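Local coordinates for protein BsaWI endonuclease (Geobacillus stearothermophilus, PDB 4ZSF) that probably cuts double-stranded DNA as a type II restriction endonuclease of the PD-(D/E)XK nuclease group, at residues F4-S9 and I38-E43; M207-T212 and T231-Y236; R216-H221 and F263-K268. All blocks are in the same frame, centred on the assembly; numbering follows the deposited sequence. Where two conformers were deposited one is given.

Contact 1. Residues F4-S9 and I38-E43; sequences FEYCIS and ISAMRE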
loop_
_atom_site.group_PDB
_atom_site.type_symbol
_atom_site.label_atom_id
_atom_site.label_comp_id
_atom_site.label_asym_id
_atom_site.label_seq_id
_atom_site.Cartn_x
_atom_site.Cartn_y
_atom_site.Cartn_z
ATOM N N PHE A 4 29.979 -0.295 -9.368
ATOM C CA PHE A 4 28.821 -0.999 -9.893
ATOM C C PHE A 4 29.206 -2.444 -10.255
ATOM O O PHE A 4 28.498 -3.387 -9.877
ATOM C CB PHE A 4 28.223 -0.264 -11.091
ATOM C CG PHE A 4 26.988 -0.887 -11.613
ATOM C CD1 PHE A 4 27.055 -1.941 -12.511
ATOM C CD2 PHE A 4 25.763 -0.412 -11.255
ATOM C CE1 PHE A 4 25.878 -2.542 -13.001
ATOM C CE2 PHE A 4 24.577 -1.003 -11.768
ATOM C CZ PHE A 4 24.665 -2.066 -12.632
ATOM N N GLU A 5 30.328 -2.607 -10.972
ATOM C CA GLU A 5 30.878 -3.930 -11.265
ATOM C C GLU A 5 31.145 -4.715 -10.006
ATOM O O GLU A 5 30.899 -5.917 -9.961
ATOM C CB GLU A 5 32.185 -3.820 -12.054
ATOM C CG GLU A 5 31.992 -3.066 -13.349
ATOM C CD GLU A 5 33.331 -2.809 -14.081
ATOM O OE1 GLU A 5 34.328 -2.350 -13.469
ATOM O OE2 GLU A 5 33.371 -3.083 -15.291
ATOM N N TYR A 6 31.693 -4.047 -9.006
ATOM C CA TYR A 6 31.999 -4.683 -7.747
ATOM C C TYR A 6 30.696 -5.216 -7.111
ATOM O O TYR A 6 30.679 -6.321 -6.557
ATOM C CB TYR A 6 32.682 -3.705 -6.785
ATOM C CG TYR A 6 32.999 -4.325 -5.453
ATOM C CD1 TYR A 6 34.135 -5.093 -5.290
ATOM C CD2 TYR A 6 32.123 -4.203 -4.372
ATOM C CE1 TYR A 6 34.433 -5.715 -4.068
ATOM C CE2 TYR A 6 32.412 -4.812 -3.155
ATOM C CZ TYR A 6 33.565 -5.547 -3.007
ATOM O OH TYR A 6 33.846 -6.129 -1.808
ATOM N N CYS A 7 29.650 -4.410 -7.149
ATOM C CA CYS A 7 28.381 -4.837 -6.464
ATOM C C CYS A 7 27.775 -6.019 -7.172
ATOM O O CYS A 7 27.281 -6.955 -6.533
ATOM C CB CYS A 7 27.351 -3.728 -6.414
ATOM S SG CYS A 7 27.781 -2.493 -5.196
ATOM N N ILE A 8 27.799 -5.966 -8.496
ATOM C CA ILE A 8 27.191 -7.022 -9.301
ATOM C C ILE A 8 27.893 -8.356 -8.959
ATOM O O ILE A 8 27.245 -9.412 -8.710
ATOM C CB ILE A 8 27.371 -6.763 -10.820
ATOM C CG1 ILE A 8 26.527 -5.589 -11.342
ATOM C CG2 ILE A 8 27.137 -8.032 -11.635
ATOM C CD1 ILE A 8 25.192 -5.484 -10.766
ATOM N N SER A 9 29.218 -8.307 -8.925
ATOM C CA SER A 9 29.996 -9.538 -8.815
ATOM C C SER A 9 29.961 -10.033 -7.374
ATOM O O SER A 9 29.893 -11.232 -7.120
ATOM C CB SER A 9 31.440 -9.320 -9.301
ATOM O OG SER A 9 32.184 -8.573 -8.359
ATOM N N ILE A 38 27.607 -3.389 2.659
ATOM C CA ILE A 38 28.678 -3.065 3.628
ATOM C C ILE A 38 30.044 -3.089 2.934
ATOM O O ILE A 38 30.821 -2.143 3.086
ATOM C CB ILE A 38 28.655 -4.044 4.826
ATOM C CG1 ILE A 38 27.422 -3.780 5.688
ATOM C CG2 ILE A 38 30.005 -3.911 5.699
ATOM C CD1 ILE A 38 27.208 -4.884 6.750
ATOM N N SER A 39 30.305 -4.143 2.162
ATOM C CA SER A 39 31.598 -4.358 1.498
ATOM C C SER A 39 31.911 -3.257 0.510
ATOM O O SER A 39 33.047 -2.736 0.448
ATOM C CB SER A 39 31.598 -5.712 0.778
ATOM O OG SER A 39 32.929 -6.086 0.466
ATOM N N ALA A 40 30.897 -2.878 -0.255
ATOM C CA ALA A 40 31.055 -1.840 -1.281
ATOM C C ALA A 40 31.230 -0.491 -0.654
ATOM O O ALA A 40 31.977 0.344 -1.204
ATOM C CB ALA A 40 29.822 -1.810 -2.225
ATOM N N MET A 41 30.497 -0.219 0.450
ATOM C CA MET A 41 30.733 1.073 1.104
ATOM C C MET A 41 32.162 1.133 1.633
ATOM O O MET A 41 32.760 2.200 1.673
ATOM C CB MET A 41 29.746 1.295 2.229
ATOM C CG MET A 41 28.359 1.700 1.692
ATOM S SD MET A 41 27.179 2.132 3.003
ATOM C CE MET A 41 27.070 0.598 3.855
ATOM N N ARG A 42 32.715 0.013 2.069
ATOM C CA ARG A 42 34.151 0.015 2.384
ATOM C C ARG A 42 35.079 0.118 1.189
ATOM O O ARG A 42 36.080 0.826 1.247
ATOM C CB ARG A 42 34.505 -1.233 3.200
ATOM C CG ARG A 42 33.762 -1.225 4.563
ATOM C CD ARG A 42 33.945 -2.554 5.316
ATOM N NE ARG A 42 33.401 -2.513 6.680
ATOM C CZ ARG A 42 33.025 -3.579 7.393
ATOM N NH1 ARG A 42 33.145 -4.806 6.893
ATOM N NH2 ARG A 42 32.573 -3.408 8.622
ATOM N N GLU A 43 34.851 -0.645 0.138
ATOM C CA GLU A 43 35.749 -0.591 -1.008
ATOM C C GLU A 43 35.642 0.715 -1.766
ATOM O O GLU A 43 36.596 1.111 -2.497
ATOM C CB GLU A 43 35.451 -1.747 -1.966
ATOM C CG GLU A 43 35.701 -3.114 -1.357
ATOM C CD GLU A 43 37.165 -3.380 -1.071
ATOM O OE1 GLU A 43 38.024 -2.814 -1.773
ATOM O OE2 GLU A 43 37.434 -4.140 -0.119
#

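Contact 2. Residues M207-T212 and T231-Y236; sequences MVNGGT and TIDRIY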
loop_
_atom_site.group_PDB
_atom_site.type_symbol
_atom_site.label_atom_id
_atom_site.label_comp_id
_atom_site.label_asym_id
_atom_site.label_seq_id
_atom_site.Cartn_x
_atom_site.Cartn_y
_atom_site.Cartn_z
ATOM N N MET A 207 -17.050 -15.184 3.702
ATOM C CA MET A 207 -16.880 -13.739 3.886
ATOM C C MET A 207 -18.034 -12.956 3.300
ATOM O O MET A 207 -18.371 -11.884 3.836
ATOM C CB MET A 207 -15.597 -13.214 3.240
ATOM C CG MET A 207 -14.360 -13.642 3.951
ATOM S SD MET A 207 -12.911 -12.649 3.528
ATOM C CE MET A 207 -13.117 -11.287 4.672
ATOM N N VAL A 208 -18.616 -13.448 2.200
ATOM C CA VAL A 208 -19.720 -12.717 1.563
ATOM C C VAL A 208 -21.010 -13.102 2.277
ATOM O O VAL A 208 -21.783 -12.235 2.689
ATOM C CB VAL A 208 -19.841 -13.018 0.035
ATOM C CG1 VAL A 208 -21.113 -12.409 -0.596
ATOM C CG2 VAL A 208 -18.530 -12.580 -0.682
ATOM N N ASN A 209 -21.250 -14.405 2.399
ATOM C CA ASN A 209 -22.575 -14.885 2.815
ATOM C C ASN A 209 -22.738 -15.033 4.304
ATOM O O ASN A 209 -23.880 -15.131 4.793
ATOM C CB ASN A 209 -22.897 -16.252 2.165
ATOM C CG ASN A 209 -23.171 -16.132 0.678
ATOM O OD1 ASN A 209 -23.677 -15.086 0.195
ATOM N ND2 ASN A 209 -22.854 -17.203 -0.064
ATOM N N GLY A 210 -21.629 -15.125 5.036
ATOM C CA GLY A 210 -21.726 -15.286 6.475
ATOM C C GLY A 210 -22.107 -16.713 6.833
ATOM O O GLY A 210 -21.991 -17.624 6.003
ATOM N N GLY A 211 -22.521 -16.909 8.085
ATOM C CA GLY A 211 -22.968 -18.218 8.563
ATOM C C GLY A 211 -21.885 -19.181 9.008
ATOM O O GLY A 211 -22.109 -20.409 9.037
ATOM N N THR A 212 -20.703 -18.672 9.330
ATOM C CA THR A 212 -19.699 -19.528 9.925
ATOM C C THR A 212 -19.117 -18.876 11.189
ATOM O O THR A 212 -19.431 -17.708 11.510
ATOM C CB THR A 212 -18.547 -19.851 8.956
ATOM O OG1 THR A 212 -17.750 -18.677 8.743
ATOM C CG2 THR A 212 -19.081 -20.384 7.632
ATOM N N THR A 231 -26.134 -18.634 -8.859
ATOM C CA THR A 231 -26.206 -17.943 -7.588
ATOM C C THR A 231 -25.910 -18.823 -6.373
ATOM O O THR A 231 -26.469 -19.934 -6.246
ATOM C CB THR A 231 -27.578 -17.317 -7.429
ATOM O OG1 THR A 231 -27.700 -16.320 -8.445
ATOM C CG2 THR A 231 -27.740 -16.679 -6.000
ATOM N N ILE A 232 -25.030 -18.320 -5.483
ATOM C CA ILE A 232 -24.811 -18.965 -4.176
ATOM C C ILE A 232 -25.226 -17.974 -3.109
ATOM O O ILE A 232 -24.442 -17.104 -2.758
ATOM C CB ILE A 232 -23.311 -19.365 -3.953
ATOM C CG1 ILE A 232 -22.820 -20.221 -5.104
ATOM C CG2 ILE A 232 -23.167 -20.116 -2.605
ATOM C CD1 ILE A 232 -21.271 -20.312 -5.167
ATOM N N ASP A 233 -26.476 -18.050 -2.674
ATOM C CA ASP A 233 -27.022 -17.135 -1.674
ATOM C C ASP A 233 -26.937 -15.668 -2.137
ATOM O O ASP A 233 -27.801 -15.236 -2.910
ATOM C CB ASP A 233 -26.315 -17.340 -0.332
ATOM C CG ASP A 233 -27.045 -16.663 0.835
ATOM O OD1 ASP A 233 -28.082 -15.970 0.631
ATOM O OD2 ASP A 233 -26.543 -16.830 1.958
ATOM N N ARG A 234 -25.930 -14.911 -1.698
ATOM C CA ARG A 234 -25.834 -13.485 -2.099
ATOM C C ARG A 234 -24.746 -13.261 -3.127
ATOM O O ARG A 234 -24.431 -12.112 -3.437
ATOM C CB ARG A 234 -25.544 -12.603 -0.871
ATOM C CG ARG A 234 -26.654 -12.681 0.201
ATOM C CD ARG A 234 -26.112 -12.041 1.511
ATOM N NE ARG A 234 -27.100 -11.975 2.601
ATOM C CZ ARG A 234 -28.028 -11.025 2.756
ATOM N NH1 ARG A 234 -28.140 -10.023 1.876
ATOM N NH2 ARG A 234 -28.866 -11.115 3.818
ATOM N N ILE A 235 -24.205 -14.350 -3.686
ATOM C CA ILE A 235 -23.184 -14.228 -4.733
ATOM C C ILE A 235 -23.850 -14.495 -6.071
ATOM O O ILE A 235 -24.228 -15.643 -6.371
ATOM C CB ILE A 235 -22.056 -15.184 -4.537
ATOM C CG1 ILE A 235 -21.372 -14.905 -3.151
ATOM C CG2 ILE A 235 -21.056 -14.996 -5.615
ATOM C CD1 ILE A 235 -20.408 -16.040 -2.739
ATOM N N TYR A 236 -24.051 -13.439 -6.833
ATOM C CA TYR A 236 -24.841 -13.512 -8.057
ATOM C C TYR A 236 -24.037 -13.381 -9.354
ATOM O O TYR A 236 -23.091 -12.600 -9.383
ATOM C CB TYR A 236 -25.836 -12.349 -8.076
ATOM C CG TYR A 236 -26.712 -12.277 -6.848
ATOM C CD1 TYR A 236 -27.812 -13.143 -6.694
ATOM C CD2 TYR A 236 -26.471 -11.316 -5.867
ATOM C CE1 TYR A 236 -28.640 -13.055 -5.568
ATOM C CE2 TYR A 236 -27.298 -11.223 -4.736
ATOM C CZ TYR A 236 -28.395 -12.083 -4.625
ATOM O OH TYR A 236 -29.196 -11.962 -3.479
HETATM O O HOH W 1 -26.253 -14.484 3.680
#

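Contact 3. Residues R216-H221 and F263-K268; sequences RLNGWH and FNYEWK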
loop_
_atom_site.group_PDB
_atom_site.type_symbol
_atom_site.label_atom_id
_atom_site.label_comp_id
_atom_site.label_asym_id
_atom_site.label_seq_id
_atom_site.Cartn_x
_atom_site.Cartn_y
_atom_site.Cartn_z
ATOM N N ARG A 216 -19.731 -14.608 10.979
ATOM C CA ARG A 216 -21.095 -14.906 11.418
ATOM C C ARG A 216 -22.143 -14.262 10.488
ATOM O O ARG A 216 -23.105 -14.909 10.094
ATOM C CB ARG A 216 -21.311 -14.436 12.853
ATOM C CG ARG A 216 -22.422 -15.201 13.590
ATOM C CD ARG A 216 -22.630 -14.705 15.032
ATOM N NE ARG A 216 -23.001 -13.283 15.109
ATOM C CZ ARG A 216 -24.247 -12.814 15.001
ATOM N NH1 ARG A 216 -25.264 -13.651 14.790
ATOM N NH2 ARG A 216 -24.474 -11.508 15.097
ATOM N N LEU A 217 -21.924 -13.007 10.122
ATOM C CA LEU A 217 -22.883 -12.290 9.267
ATOM C C LEU A 217 -22.369 -12.154 7.845
ATOM O O LEU A 217 -21.156 -12.250 7.605
ATOM C CB LEU A 217 -23.135 -10.904 9.809
ATOM C CG LEU A 217 -23.523 -10.854 11.293
ATOM C CD1 LEU A 217 -23.824 -9.427 11.689
ATOM C CD2 LEU A 217 -24.739 -11.748 11.499
ATOM N N ASN A 218 -23.281 -11.892 6.914
ATOM C CA ASN A 218 -22.900 -11.558 5.543
ATOM C C ASN A 218 -22.122 -10.218 5.488
ATOM O O ASN A 218 -22.357 -9.319 6.319
ATOM C CB ASN A 218 -24.131 -11.499 4.627
ATOM C CG ASN A 218 -25.260 -10.635 5.199
ATOM O OD1 ASN A 218 -25.791 -10.955 6.256
ATOM N ND2 ASN A 218 -25.609 -9.528 4.512
ATOM N N GLY A 219 -21.194 -10.087 4.536
ATOM C CA GLY A 219 -20.330 -8.907 4.510
ATOM C C GLY A 219 -20.879 -7.832 3.588
ATOM O O GLY A 219 -20.476 -6.637 3.657
ATOM N N TRP A 220 -21.827 -8.246 2.730
ATOM C CA TRP A 220 -22.484 -7.406 1.712
ATOM C C TRP A 220 -23.942 -7.827 1.595
ATOM O O TRP A 220 -24.266 -8.940 1.966
ATOM C CB TRP A 220 -21.843 -7.529 0.293
ATOM C CG TRP A 220 -20.417 -6.951 0.217
ATOM C CD1 TRP A 220 -20.077 -5.701 -0.231
ATOM C CD2 TRP A 220 -19.209 -7.592 0.601
ATOM N NE1 TRP A 220 -18.739 -5.533 -0.125
ATOM C CE2 TRP A 220 -18.168 -6.680 0.361
ATOM C CE3 TRP A 220 -18.894 -8.862 1.129
ATOM C CZ2 TRP A 220 -16.832 -6.967 0.663
ATOM C CZ3 TRP A 220 -17.545 -9.160 1.414
ATOM C CH2 TRP A 220 -16.535 -8.218 1.166
ATOM N N HIS A 221 -24.778 -6.963 1.018
ATOM C CA HIS A 221 -26.113 -7.365 0.617
ATOM C C HIS A 221 -26.039 -8.294 -0.574
ATOM O O HIS A 221 -26.851 -9.215 -0.729
ATOM C CB HIS A 221 -26.983 -6.127 0.271
ATOM C CG HIS A 221 -27.382 -5.370 1.496
ATOM N ND1 HIS A 221 -27.067 -4.051 1.699
ATOM C CD2 HIS A 221 -28.058 -5.770 2.608
ATOM C CE1 HIS A 221 -27.550 -3.654 2.860
ATOM N NE2 HIS A 221 -28.139 -4.686 3.448
ATOM N N PHE A 263 -33.367 -2.058 6.405
ATOM C CA PHE A 263 -32.259 -2.184 5.427
ATOM C C PHE A 263 -30.917 -2.308 6.132
ATOM O O PHE A 263 -29.958 -1.668 5.737
ATOM C CB PHE A 263 -32.233 -0.998 4.463
ATOM C CG PHE A 263 -31.951 -1.420 3.023
ATOM C CD1 PHE A 263 -30.847 -2.212 2.730
ATOM C CD2 PHE A 263 -32.798 -1.040 1.984
ATOM C CE1 PHE A 263 -30.585 -2.660 1.397
ATOM C CE2 PHE A 263 -32.567 -1.475 0.664
ATOM C CZ PHE A 263 -31.439 -2.259 0.354
ATOM N N ASN A 264 -30.870 -3.116 7.189
ATOM C CA ASN A 264 -29.593 -3.497 7.816
ATOM C C ASN A 264 -29.025 -4.707 7.033
ATOM O O ASN A 264 -29.481 -5.012 5.924
ATOM C CB ASN A 264 -29.743 -3.851 9.318
ATOM C CG ASN A 264 -30.560 -5.134 9.544
ATOM O OD1 ASN A 264 -31.226 -5.658 8.625
ATOM N ND2 ASN A 264 -30.528 -5.643 10.769
ATOM N N TYR A 265 -28.058 -5.403 7.628
ATOM C CA TYR A 265 -27.400 -6.514 6.929
ATOM C C TYR A 265 -28.368 -7.638 6.519
ATOM O O TYR A 265 -28.052 -8.406 5.635
ATOM C CB TYR A 265 -26.224 -7.066 7.808
ATOM C CG TYR A 265 -26.717 -7.844 9.006
ATOM C CD1 TYR A 265 -26.993 -9.198 8.890
ATOM C CD2 TYR A 265 -27.017 -7.208 10.240
ATOM C CE1 TYR A 265 -27.478 -9.938 9.972
ATOM C CE2 TYR A 265 -27.519 -7.964 11.331
ATOM C CZ TYR A 265 -27.746 -9.315 11.156
ATOM O OH TYR A 265 -28.227 -10.075 12.183
ATOM N N GLU A 266 -29.532 -7.756 7.178
ATOM C CA GLU A 266 -30.419 -8.866 6.924
ATOM C C GLU A 266 -31.123 -8.750 5.587
ATOM O O GLU A 266 -31.575 -9.765 5.014
ATOM C CB GLU A 266 -31.493 -8.981 8.034
ATOM C CG GLU A 266 -30.888 -9.243 9.390
ATOM C CD GLU A 266 -31.975 -9.312 10.444
ATOM O OE1 GLU A 266 -32.603 -10.397 10.573
ATOM O OE2 GLU A 266 -32.189 -8.304 11.139
ATOM N N TRP A 267 -31.209 -7.530 5.077
ATOM C CA TRP A 267 -31.946 -7.305 3.824
ATOM C C TRP A 267 -31.359 -8.181 2.709
ATOM O O TRP A 267 -30.141 -8.308 2.564
ATOM C CB TRP A 267 -31.893 -5.838 3.401
ATOM C CG TRP A 267 -32.724 -5.534 2.152
ATOM C CD1 TRP A 267 -34.039 -5.117 2.147
ATOM C CD2 TRP A 267 -32.327 -5.648 0.783
ATOM N NE1 TRP A 267 -34.468 -4.948 0.837
ATOM C CE2 TRP A 267 -33.431 -5.257 -0.014
ATOM C CE3 TRP A 267 -31.117 -6.003 0.147
ATOM C CZ2 TRP A 267 -33.383 -5.225 -1.433
ATOM C CZ3 TRP A 267 -31.057 -5.968 -1.291
ATOM C CH2 TRP A 267 -32.176 -5.571 -2.048
ATOM N N LYS A 268 -32.218 -8.800 1.913
ATOM C CA LYS A 268 -31.723 -9.533 0.769
ATOM C C LYS A 268 -32.708 -9.378 -0.394
ATOM O O LYS A 268 -33.902 -9.360 -0.148
ATOM C CB LYS A 268 -31.554 -11.021 1.167
ATOM C CG LYS A 268 -31.100 -11.884 -0.028
ATOM C CD LYS A 268 -30.709 -13.318 0.389
ATOM C CE LYS A 268 -30.611 -14.293 -0.852
ATOM N NZ LYS A 268 -30.430 -15.724 -0.412
#

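Contact 1. Residues F4-S9 and I38-E43
CG of Tyr-6 stands anti to its backbone N (chi1 179°) and OG of Ser-39 anti to its own (chi1 -164°), which sets the root of the phenol and the serine hydroxyl on the facing sides of two helices. These are helices 3-22 and 25-43, which form an antiparallel helical hairpin. Over the short segments here the axes run at 154° and approach to 10.0 Å, with Cys-7 and Ala-40 as the nearest pair of CA atoms, 6.6 Å apart. OH of Tyr-6 is hydrogen-bonded to OG of Ser-39, which lies at the edge of the phenol in the plane of the ring. Either hydroxyl could be the donor. OH of Tyr-6 and OG of Ser-39 are only 2.5 Å apart, which is very short, and Ser-39 has two conformers, so the exact length of this bond is doubtful. CE2 of Tyr-6 rests 3.8 Å from CA of Ala-40, and CD2 lies near the CB of the same alanine; the small residue lets the ring come close to the opposite backbone. Glu-43 crosses the tyrosine at about a right angle, with its CB over one ring face and its CG 3.6 Å from OH of Tyr-6, where its chain bends at chi2. Cys-7 and Ala-40 both also touch helix 49-65, at Ala-55 and Ile-52, so a third helix packs beside the hairpin. Ile-38 and Met-41 meet Met-94 of the second subunit. Between the two helices, SG of Cys-7, a buried residue, packs against CB of Ala-40 at 3.7 Å.

Contact 2. Residues M207-T212 and T231-Y236
Asn-209, near the C-terminal end of helix 202-209, grips the turn at Ile-232 to Ile-235 with both ends of its amide. Its OD1 accepts from the backbone N of Arg-234 at 2.9 Å, and its ND2 donates to O of Ile-232 at 3.1 Å. That carbonyl is held twice, because N of Ile-235, closing the type II' beta turn, reaches it from the opposite face of its plane. CG of Asn-209, beside the backbone N (chi1 -71°), starts the amide toward the turn, and the two bonds should keep it from turning over. Next to it the packing is apolar and close: CG1 of Val-208 meets CG1 of Ile-235 at 3.6 Å, and CD1 of Ile-235 touches ND2 of Asn-209. The other flank is bridged by solvent, with Asp-233 partly exposed. There one water donates to O of Asn-209, at 2.7 Å, and to OD2 of Asp-233, and accepts from NE of Arg-234. OD1 of Asp-233 forms a salt bridge with NZ of Lys-268, and the side chain of Asp-233 lies about 4 Å from a bound calcium ion, while NH1 of Arg-234 bonds to O of Trp-267 and of His-221. The whole docks a helix end on the turn into strand 235-238, outermost within this chain in the mixed sheet of the PD-(D/E)XK nuclease.

Contact 3. Residues R216-H221 and F263-K268
His-221 reaches from the loop before strand 222-226 into an aromatic cluster with Phe-263 and Trp-267, in the loop after helix 243-258. Its CG lies anti to the carbonyl carbon (chi1 -73°), which puts it, like CB, near CE3 of Trp-267. Farther out, CD2 lies 3.3 Å from O of Trp-267, and ND1 is hydrogen-bonded to N of Ser-189. CE1 meets CE1 of Phe-263 at 3.5 Å, the phenylalanine setting its edge to the imidazole face with the planes at 79°; Trp-267 makes a second edge-to-face pair. At the tip NE2 donates to O of Asn-264 at 2.8 Å, nearly straight (168°) and in the ring plane. N of Trp-267 reaches that carbonyl from its opposite face, closing a type I beta turn; the Asn-264 side chain adds an Asx turn. An alanine in place of His-221 would probably leave O of Asn-264 and N of Ser-189 without their imidazole partner and open a gap beside the edges of Phe-263 and Trp-267. Alongside, ND2 of Asn-218 donates to O of Tyr-265, at 2.9 Å, and to O of Trp-220. The Tyr-265 ring lies between CG of Glu-266 on one face and, on the other, CD1 of Leu-217, a CH-pi contact 3.9 Å from the ring centroid.

In the fold
From the N terminus, contact 1 closes first, bringing helix 25-43 back against helix 3-22, with 28 residues between the segments, 26 of them helical. The chain then runs through the long helix 70-103 to the sheet and its helices, where contacts 2 and 3 lie on the other side of the chain's centre, their centres about 55 and 58 Å from that of contact 1. These two cross, since their segments alternate along the chain: 207-212, 216-221, 231-236, 263-268. Contact 2 spans strand 222-226, contact 3 that strand, strand 235-238 and helix 243-258. With centres about 10 Å apart they touch, tying the C-terminal loop to the edge of the sheet.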